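PDB 5GYQ: spike glycoprotein from Bat coronavirus HKU9, which probably attaches the virion to a host-cell receptor, this fragment being the putative receptor-binding domain of its S1 subunit. Local coordinates for residues D33-V36 / V37-L41. Residues are numbered along the deposited sequence; the frame is centred on the assembly and turned at random.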
loop_
_atom_site.group_PDB
_atom_site.type_symbol
_atom_site.label_atom_id
_atom_site.label_comp_id
_atom_site.label_asym_id
_atom_site.label_seq_id
_atom_site.Cartn_x
_atom_site.Cartn_y
_atom_site.Cartn_z
ATOM N N ASP A 33 -7.761 -12.721 -6.701
ATOM C CA ASP A 33 -7.094 -12.557 -7.987
ATOM C C ASP A 33 -5.927 -11.585 -7.859
ATOM O O ASP A 33 -6.101 -10.372 -7.970
ATOM C CB ASP A 33 -8.083 -12.076 -9.051
ATOM C CG ASP A 33 -7.473 -12.042 -10.443
ATOM O OD1 ASP A 33 -8.076 -11.416 -11.342
ATOM O OD2 ASP A 33 -6.391 -12.636 -10.641
ATOM N N PHE A 34 -4.735 -12.131 -7.631
ATOM C CA PHE A 34 -3.538 -11.328 -7.390
ATOM C C PHE A 34 -3.134 -10.467 -8.581
ATOM O O PHE A 34 -2.420 -9.478 -8.423
ATOM C CB PHE A 34 -2.366 -12.233 -7.005
ATOM C CG PHE A 34 -2.332 -12.597 -5.550
ATOM C CD1 PHE A 34 -3.135 -13.612 -5.055
ATOM C CD2 PHE A 34 -1.490 -11.929 -4.676
ATOM C CE1 PHE A 34 -3.103 -13.950 -3.715
ATOM C CE2 PHE A 34 -1.452 -12.261 -3.338
ATOM C CZ PHE A 34 -2.262 -13.276 -2.855
ATOM N N THR A 35 -3.591 -10.852 -9.769
ATOM C CA THR A 35 -3.257 -10.143 -11.001
ATOM C C THR A 35 -3.649 -8.666 -10.937
ATOM O O THR A 35 -2.967 -7.805 -11.498
ATOM C CB THR A 35 -3.950 -10.799 -12.214
ATOM O OG1 THR A 35 -3.603 -12.189 -12.268
ATOM C CG2 THR A 35 -3.526 -10.127 -13.508
ATOM N N VAL A 36 -4.743 -8.384 -10.238
ATOM C CA VAL A 36 -5.280 -7.033 -10.143
ATOM C C VAL A 36 -4.294 -6.073 -9.480
ATOM O O VAL A 36 -4.176 -4.915 -9.884
ATOM C CB VAL A 36 -6.611 -7.020 -9.358
ATOM C CG1 VAL A 36 -7.178 -5.610 -9.282
ATOM C CG2 VAL A 36 -7.615 -7.965 -10.003
ATOM N N VAL A 37 -3.576 -6.561 -8.474
ATOM C CA VAL A 37 -2.659 -5.711 -7.725
ATOM C C VAL A 37 -1.203 -5.952 -8.110
ATOM O O VAL A 37 -0.299 -5.340 -7.540
ATOM C CB VAL A 37 -2.814 -5.918 -6.207
ATOM C CG1 VAL A 37 -4.227 -5.565 -5.772
ATOM C CG2 VAL A 37 -2.479 -7.350 -5.831
ATOM N N VAL A 38 -0.975 -6.840 -9.072
ATOM C CA VAL A 38 0.381 -7.108 -9.541
ATOM C C VAL A 38 0.513 -6.924 -11.054
ATOM O O VAL A 38 0.926 -5.865 -11.524
ATOM C CB VAL A 38 0.845 -8.534 -9.162
ATOM C CG1 VAL A 38 2.306 -8.738 -9.550
ATOM C CG2 VAL A 38 0.658 -8.782 -7.670
ATOM N N ASP A 39 0.148 -7.954 -11.814
ATOM C CA ASP A 39 0.401 -7.982 -13.253
ATOM C C ASP A 39 -0.329 -6.891 -14.034
ATOM O O ASP A 39 0.271 -6.212 -14.868
ATOM C CB ASP A 39 0.023 -9.350 -13.821
ATOM C CG ASP A 39 0.819 -10.477 -13.196
ATOM O OD1 ASP A 39 1.893 -10.816 -13.740
ATOM O OD2 ASP A 39 0.376 -11.020 -12.161
ATOM N N SER A 40 -1.620 -6.727 -13.763
ATOM C CA SER A 40 -2.449 -5.788 -14.515
ATOM C C SER A 40 -2.001 -4.338 -14.349
ATOM O O SER A 40 -2.186 -3.520 -15.250
ATOM C CB SER A 40 -3.913 -5.926 -14.102
ATOM O OG SER A 40 -4.428 -7.191 -14.479
ATOM N N LEU A 41 -1.418 -4.023 -13.197
ATOM C CA LEU A 41 -0.934 -2.672 -12.930
ATOM C C LEU A 41 0.294 -2.339 -13.771
ATOM O O LEU A 41 1.150 -3.196 -13.992
ATOM C CB LEU A 41 -0.607 -2.506 -11.446
ATOM C CG LEU A 41 -1.789 -2.556 -10.479
ATOM C CD1 LEU A 41 -1.306 -2.450 -9.043
ATOM C CD2 LEU A 41 -2.772 -1.444 -10.796
#
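Thr35 and Ser40 meet across a pi-turn that ends a short run of helical backbone in the loop between strands 30-32 and 43-49, in the core subdomain of the betacoronavirus receptor-binding domain. The main acceptor is the carbonyl of Thr35. Ser40 N donates to Thr35 O over 2.8 Å in a nearly straight bond (165° at the hydrogen), tilted a little from the carbonyl plane. Two weak bonds, from Val38 N and Ser40 OG, add to it on the same oxygen. The Ser40 hydroxyl lies beside its own backbone N (chi1 -66°), which brings OG within 3.2 Å of the Thr35 methyl, CG2. That methyl, anti to the threonine N, also meets Asp39 CB at 3.6 Å, and the Thr35 and Asp39 side chains cross at an oblique angle. Thr35 OG1 is instead turned toward the start of the turn, where it and Thr35 N both make weak bonds to Asp33 OD2, the N-H one closing a weak Asx turn.

Phe34, Val36 and Val37 are buried and pack the turn onto the rest of the domain. Phe34 sets its ring edge-to-face with Phe32 and rests on Val64 of strand 63-71. Val36 packs on Tyr10 and Leu13 of helix 10-14, and Val37 spans from Leu13 to Leu66. Phe34 O accepts from Val37 N at 3.1 Å, the donor lying well above the carbonyl plane rather than on a lone pair. Val37 and Val38 each also bring a methyl to this oxygen: Val37 CG2 at 3.4 Å and Val38 CG2 at 3.2 Å. Where the chain leaves toward strand 43-49, the branch point of Leu41, CG, comes within 3.4 Å of Val36 O.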